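Local coordinates for uncharacterized protein (Bacteroides ovatus, PDB 4FS7) that is of unknown function but is an extracellular leucine-rich repeat protein of the BspA type that probably binds other proteins, at residues Lys197-Tyr202 with Asp224-Lys229; Ser247-Cys252 with Ser270-Cys275. All coordinates share one frame; numbering follows the deposited sequence.

Contact 1: residues Lys197-Tyr202 with Asp224-Lys229; sequences KIIRDY and DFALSK
The rings of Tyr202 and Phe225 run side by side in the same direction, their planes only 6° apart but slid so far along each other, with centroids 5.1 Å apart, that they barely overlap. Over one face of the tyrosine, near its rim, lies the carbonyl oxygen of Asp224, while Tyr202 CE1 packs at 3.5 Å from Phe225 CB. The phenol oxygen Tyr202 OH reaches Phe225 CD2 at 3.4 Å, and the Phe225 ring has Ser228 CB at its edge, in plane. Both rings leave the backbone with CG anti to the carbonyl carbon, which, with similar rotation about the next bond, keeps them aligned. Asp201 and Asp224 share that first torsion and turn their carboxylates almost equally about the next bond, so the planes stack 3° apart. As like charges, Asp201 OD2 and Asp224 OD2 stand 4.2 Å apart. One water donates to both oxygens and probably eases this approach. Asp201 OD1 accepts the Asp224 N-H at 2.9 Å from above the carboxylate plane, and Asp224 O receives the Tyr202 N-H almost along its C=O axis. Deeper in, Ile199 CG2 meets Ala226 CB. The contact follows directly from the pairing of parallel strands 198-199 and 221-222, carrying the alignment of successive repeats into the loops beyond; Asp224 OD1 continues it by accepting the backbone N-H of Lys246, and Phe225 packs on Ser247.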
loop_
_atom_site.group_PDB
_atom_site.type_symbol
_atom_site.label_atom_id
_atom_site.label_comp_id
_atom_site.label_asym_id
_atom_site.label_seq_id
_atom_site.Cartn_x
_atom_site.Cartn_y
_atom_site.Cartn_z
ATOM N N LYS A 197 -7.078 13.251 -1.145
ATOM C CA LYS A 197 -8.226 12.763 -1.936
ATOM C C LYS A 197 -8.167 11.276 -2.250
ATOM O O LYS A 197 -9.163 10.566 -2.191
ATOM C CB LYS A 197 -8.298 13.499 -3.272
ATOM C CG LYS A 197 -8.429 15.053 -3.157
ATOM C CD LYS A 197 -9.798 15.497 -2.563
ATOM C CE LYS A 197 -9.879 16.971 -2.211
ATOM N NZ LYS A 197 -9.947 17.833 -3.418
ATOM N N ILE A 198 -6.963 10.818 -2.592
ATOM C CA ILE A 198 -6.746 9.476 -3.175
ATOM C C ILE A 198 -5.529 8.799 -2.586
ATOM O O ILE A 198 -4.462 9.422 -2.534
ATOM C CB ILE A 198 -6.553 9.632 -4.734
ATOM C CG1 ILE A 198 -7.814 10.171 -5.392
ATOM C CG2 ILE A 198 -6.068 8.313 -5.361
ATOM C CD1 ILE A 198 -7.591 10.633 -6.833
ATOM N N ILE A 199 -5.675 7.538 -2.197
ATOM C CA ILE A 199 -4.549 6.649 -1.870
ATOM C C ILE A 199 -4.571 5.564 -2.933
ATOM O O ILE A 199 -5.552 4.810 -3.044
ATOM C CB ILE A 199 -4.652 6.059 -0.450
ATOM C CG1 ILE A 199 -4.542 7.171 0.591
ATOM C CG2 ILE A 199 -3.623 4.965 -0.247
ATOM C CD1 ILE A 199 -4.828 6.744 2.033
ATOM N N ARG A 200 -3.507 5.483 -3.726
ATOM C CA ARG A 200 -3.430 4.537 -4.825
ATOM C C ARG A 200 -3.048 3.136 -4.382
ATOM O O ARG A 200 -2.770 2.873 -3.213
ATOM C CB ARG A 200 -2.493 5.081 -5.911
ATOM C CG ARG A 200 -3.067 6.301 -6.622
ATOM C CD ARG A 200 -2.273 6.640 -7.872
ATOM N NE ARG A 200 -2.841 7.749 -8.637
ATOM C CZ ARG A 200 -2.137 8.538 -9.470
ATOM N NH1 ARG A 200 -0.819 8.361 -9.602
ATOM N NH2 ARG A 200 -2.736 9.545 -10.128
ATOM N N ASP A 201 -3.018 2.234 -5.353
ATOM C CA ASP A 201 -2.817 0.807 -5.084
ATOM C C ASP A 201 -1.562 0.546 -4.293
ATOM O O ASP A 201 -0.527 1.172 -4.552
ATOM C CB ASP A 201 -2.722 0.008 -6.403
ATOM C CG ASP A 201 -3.915 0.104 -7.325
ATOM O OD1 ASP A 201 -4.968 0.573 -6.955
ATOM O OD2 ASP A 201 -3.783 -0.361 -8.489
ATOM N N TYR A 202 -1.576 -0.416 -3.363
ATOM C CA TYR A 202 -0.431 -0.895 -2.633
ATOM C C TYR A 202 0.237 0.155 -1.765
ATOM O O TYR A 202 1.298 -0.145 -1.242
ATOM C CB TYR A 202 0.605 -1.496 -3.602
ATOM C CG TYR A 202 0.088 -2.694 -4.345
ATOM C CD1 TYR A 202 0.046 -3.955 -3.761
ATOM C CD2 TYR A 202 -0.363 -2.556 -5.612
ATOM C CE1 TYR A 202 -0.440 -5.060 -4.479
ATOM C CE2 TYR A 202 -0.882 -3.655 -6.339
ATOM C CZ TYR A 202 -0.929 -4.887 -5.744
ATOM O OH TYR A 202 -1.418 -5.962 -6.459
ATOM N N ASP A 224 -6.388 -0.705 -4.785
ATOM C CA ASP A 224 -6.235 -2.120 -4.600
ATOM C C ASP A 224 -5.087 -2.429 -3.637
ATOM O O ASP A 224 -4.006 -1.852 -3.770
ATOM C CB ASP A 224 -5.931 -2.848 -5.934
ATOM C CG ASP A 224 -7.033 -2.772 -6.981
ATOM O OD1 ASP A 224 -8.113 -2.240 -6.712
ATOM O OD2 ASP A 224 -6.765 -3.281 -8.091
ATOM N N PHE A 225 -5.306 -3.289 -2.646
ATOM C CA PHE A 225 -4.307 -3.678 -1.683
ATOM C C PHE A 225 -3.713 -2.500 -0.888
ATOM O O PHE A 225 -2.671 -2.624 -0.279
ATOM C CB PHE A 225 -3.146 -4.480 -2.327
ATOM C CG PHE A 225 -3.540 -5.826 -2.847
ATOM C CD1 PHE A 225 -3.463 -6.957 -2.019
ATOM C CD2 PHE A 225 -3.917 -5.998 -4.151
ATOM C CE1 PHE A 225 -3.797 -8.205 -2.498
ATOM C CE2 PHE A 225 -4.259 -7.276 -4.615
ATOM C CZ PHE A 225 -4.178 -8.343 -3.795
ATOM N N ALA A 226 -4.408 -1.350 -0.819
ATOM C CA ALA A 226 -3.773 -0.158 -0.234
ATOM C C ALA A 226 -3.396 -0.282 1.206
ATOM O O ALA A 226 -2.412 0.341 1.644
ATOM C CB ALA A 226 -4.613 1.098 -0.465
ATOM N N LEU A 227 -4.182 -1.062 1.954
ATOM C CA LEU A 227 -3.940 -1.275 3.377
ATOM C C LEU A 227 -3.759 -2.765 3.649
ATOM O O LEU A 227 -4.013 -3.221 4.757
ATOM C CB LEU A 227 -5.058 -0.646 4.221
ATOM C CG LEU A 227 -5.096 0.881 4.214
ATOM C CD1 LEU A 227 -6.390 1.392 4.864
ATOM C CD2 LEU A 227 -3.872 1.372 4.980
ATOM N N SER A 228 -3.280 -3.517 2.679
ATOM C CA SER A 228 -3.084 -4.955 2.863
ATOM C C SER A 228 -1.931 -5.232 3.787
ATOM O O SER A 228 -0.883 -4.564 3.744
ATOM C CB SER A 228 -2.838 -5.580 1.505
ATOM O OG SER A 228 -2.474 -6.933 1.616
ATOM N N LYS A 229 -2.071 -6.241 4.631
ATOM C CA LYS A 229 -1.013 -6.632 5.562
ATOM C C LYS A 229 -0.533 -5.445 6.381
ATOM O O LYS A 229 0.673 -5.202 6.518
ATOM C CB LYS A 229 0.146 -7.292 4.827
ATOM C CG LYS A 229 -0.203 -8.669 4.328
ATOM C CD LYS A 229 -0.219 -9.709 5.455
ATOM C CE LYS A 229 -0.575 -11.000 4.857
ATOM N NZ LYS A 229 -1.186 -11.919 5.800
HETATM O O HOH W 1 -4.177 -3.347 -9.110
#

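Contact 2: residues Ser247-Cys252 with Ser270-Cys275; sequences SVFYGC and SLFYNC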
loop_
_atom_site.group_PDB
_atom_site.type_symbol
_atom_site.label_atom_id
_atom_site.label_comp_id
_atom_site.label_asym_id
_atom_site.label_seq_id
_atom_site.Cartn_x
_atom_site.Cartn_y
_atom_site.Cartn_z
ATOM N N SER A 247 -9.361 -5.994 -2.562
ATOM C CA SER A 247 -8.339 -6.549 -1.697
ATOM C C SER A 247 -7.685 -5.481 -0.795
ATOM O O SER A 247 -6.549 -5.638 -0.387
ATOM C CB SER A 247 -7.257 -7.280 -2.511
ATOM O OG SER A 247 -7.858 -8.239 -3.388
ATOM N N VAL A 248 -8.436 -4.445 -0.419
ATOM C CA VAL A 248 -7.849 -3.314 0.237
ATOM C C VAL A 248 -7.214 -3.690 1.562
ATOM O O VAL A 248 -6.201 -3.113 1.915
ATOM C CB VAL A 248 -8.842 -2.144 0.398
ATOM C CG1 VAL A 248 -8.239 -0.988 1.196
ATOM C CG2 VAL A 248 -9.353 -1.645 -0.948
ATOM N N PHE A 249 -7.848 -4.614 2.299
ATOM C CA PHE A 249 -7.377 -5.038 3.561
ATOM C C PHE A 249 -6.905 -6.500 3.541
ATOM O O PHE A 249 -6.883 -7.208 4.562
ATOM C CB PHE A 249 -8.457 -4.862 4.643
ATOM C CG PHE A 249 -8.835 -3.431 4.842
ATOM C CD1 PHE A 249 -8.096 -2.601 5.697
ATOM C CD2 PHE A 249 -9.884 -2.872 4.135
ATOM C CE1 PHE A 249 -8.420 -1.266 5.857
ATOM C CE2 PHE A 249 -10.214 -1.566 4.295
ATOM C CZ PHE A 249 -9.476 -0.739 5.142
ATOM N N TYR A 250 -6.452 -6.954 2.389
ATOM C CA TYR A 250 -6.079 -8.356 2.239
ATOM C C TYR A 250 -5.108 -8.812 3.293
ATOM O O TYR A 250 -4.050 -8.221 3.482
ATOM C CB TYR A 250 -5.441 -8.568 0.850
ATOM C CG TYR A 250 -5.144 -10.003 0.560
ATOM C CD1 TYR A 250 -3.993 -10.597 1.048
ATOM C CD2 TYR A 250 -6.028 -10.795 -0.134
ATOM C CE1 TYR A 250 -3.744 -11.955 0.881
ATOM C CE2 TYR A 250 -5.761 -12.148 -0.340
ATOM C CZ TYR A 250 -4.642 -12.715 0.184
ATOM O OH TYR A 250 -4.474 -14.088 -0.017
ATOM N N GLY A 251 -5.432 -9.904 3.993
ATOM C CA GLY A 251 -4.508 -10.540 4.866
ATOM C C GLY A 251 -4.144 -9.823 6.146
ATOM O O GLY A 251 -3.156 -10.174 6.780
ATOM N N CYS A 252 -4.890 -8.773 6.510
ATOM C CA CYS A 252 -4.616 -8.056 7.764
ATOM C C CYS A 252 -4.890 -9.001 8.920
ATOM O O CYS A 252 -5.985 -9.452 9.067
ATOM C CB CYS A 252 -5.463 -6.809 7.904
ATOM S SG CYS A 252 -4.984 -5.485 6.783
ATOM N N SER A 270 -12.847 -9.228 -2.599
ATOM C CA SER A 270 -11.783 -9.738 -1.727
ATOM C C SER A 270 -11.284 -8.750 -0.675
ATOM O O SER A 270 -10.148 -8.843 -0.237
ATOM C CB SER A 270 -10.609 -10.215 -2.573
ATOM O OG SER A 270 -11.003 -11.277 -3.455
ATOM N N LEU A 271 -12.146 -7.852 -0.191
ATOM C CA LEU A 271 -11.677 -6.774 0.659
ATOM C C LEU A 271 -10.994 -7.251 1.917
ATOM O O LEU A 271 -9.977 -6.694 2.315
ATOM C CB LEU A 271 -12.773 -5.783 1.060
ATOM C CG LEU A 271 -12.260 -4.298 0.934
ATOM C CD1 LEU A 271 -12.266 -3.956 -0.560
ATOM C CD2 LEU A 271 -13.198 -3.363 1.686
ATOM N N PHE A 272 -11.574 -8.263 2.577
ATOM C CA PHE A 272 -11.083 -8.796 3.833
ATOM C C PHE A 272 -10.647 -10.233 3.705
ATOM O O PHE A 272 -10.625 -10.996 4.679
ATOM C CB PHE A 272 -12.119 -8.632 4.944
ATOM C CG PHE A 272 -12.560 -7.208 5.118
ATOM C CD1 PHE A 272 -11.710 -6.264 5.682
ATOM C CD2 PHE A 272 -13.778 -6.784 4.682
ATOM C CE1 PHE A 272 -12.106 -4.965 5.810
ATOM C CE2 PHE A 272 -14.182 -5.435 4.808
ATOM C CZ PHE A 272 -13.295 -4.535 5.349
ATOM N N TYR A 273 -10.216 -10.608 2.499
ATOM C CA TYR A 273 -9.751 -11.965 2.255
ATOM C C TYR A 273 -8.603 -12.299 3.203
ATOM O O TYR A 273 -7.637 -11.531 3.316
ATOM C CB TYR A 273 -9.295 -12.035 0.803
ATOM C CG TYR A 273 -9.182 -13.405 0.142
ATOM C CD1 TYR A 273 -8.287 -14.359 0.557
ATOM C CD2 TYR A 273 -9.971 -13.706 -0.979
ATOM C CE1 TYR A 273 -8.221 -15.601 -0.075
ATOM C CE2 TYR A 273 -9.866 -14.934 -1.610
ATOM C CZ TYR A 273 -8.997 -15.858 -1.154
ATOM O OH TYR A 273 -8.903 -17.077 -1.794
ATOM N N ASN A 274 -8.696 -13.437 3.886
ATOM C CA ASN A 274 -7.674 -13.897 4.796
ATOM C C ASN A 274 -7.439 -12.983 5.992
ATOM O O ASN A 274 -6.377 -13.022 6.611
ATOM C CB ASN A 274 -6.352 -14.220 4.062
ATOM C CG ASN A 274 -6.347 -15.583 3.398
ATOM O OD1 ASN A 274 -7.061 -16.468 3.796
ATOM N ND2 ASN A 274 -5.546 -15.741 2.375
ATOM N N CYS A 275 -8.465 -12.213 6.390
ATOM C CA CYS A 275 -8.409 -11.452 7.644
ATOM C C CYS A 275 -8.813 -12.404 8.775
ATOM O O CYS A 275 -9.917 -12.387 9.274
ATOM C CB CYS A 275 -9.288 -10.237 7.582
ATOM S SG CYS A 275 -8.581 -8.920 6.525
#
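The serine, phenylalanine, tyrosine and cysteine pairs of 247-252 and 270-275 each share a first torsion, so much of one loop lies on the other as a close copy. Phe249 and Phe272 both set CG anti to the carbonyl carbon; their rings point the same way, tilted by 16° and offset, with Phe249 CD2 touching Phe272 CE1 at 3.5 Å. Tyr250 and Tyr273 instead hold CG anti to the backbone N, which turns them out beside their own carbonyl carbons. These rings too are slid apart, and Tyr250 CE2 meets Tyr273 CD1 at 3.5 Å while Tyr273 O sits over one face of the Tyr250 ring near the rim. Asn274 ND2 gives Tyr250 OH a weak hydrogen bond of 3.1 Å, its amide turned steeply to the ring. Leu271 departs from a staggered chi1 (-136°), placing CD1 3.7 Å from Val248 CG2 and CD2 at the edge of the Phe249 ring. Both cysteines repeat the phenylalanine torsion, and Cys275 SG lies 3.1 Å from Phe249 O. Two backbone bonds fix the spacing: Phe249 N to Leu271 O at 3.0 Å, and a straighter one from Gly251 N to Tyr273 O at 2.8 Å. In each segment a type I turn runs into a type II turn, with Gly251 and Asn274 at positive phi in the latter. Such stacking of equivalent turns and like residues from consecutive coils is characteristic of the leucine-rich repeat solenoid, here of the BspA type.

Contacts 1 and 2 each join adjacent coils, contact 1 a strand end and loop with a loop, contact 2 two loops. Contact 2 is largely buried, its phenylalanines, leucine and cysteines facing the solenoid interior, whereas contact 1 is partly exposed and combines a water-bridged acidic pair with an aromatic pair nearer the surface. The segments are offset: 197-202 includes strand 198-199 and stops where the facing segment begins its turn, while both members of contact 2 cover two successive turns. Segments 224-229 and 247-252 meet directly, probably through hydrogen bonds from Ser228 OG to Tyr250 O and from Lys229 NZ to Gly251 O, and Leu227 packs on Phe249, making the two contacts neighbouring steps of one stack.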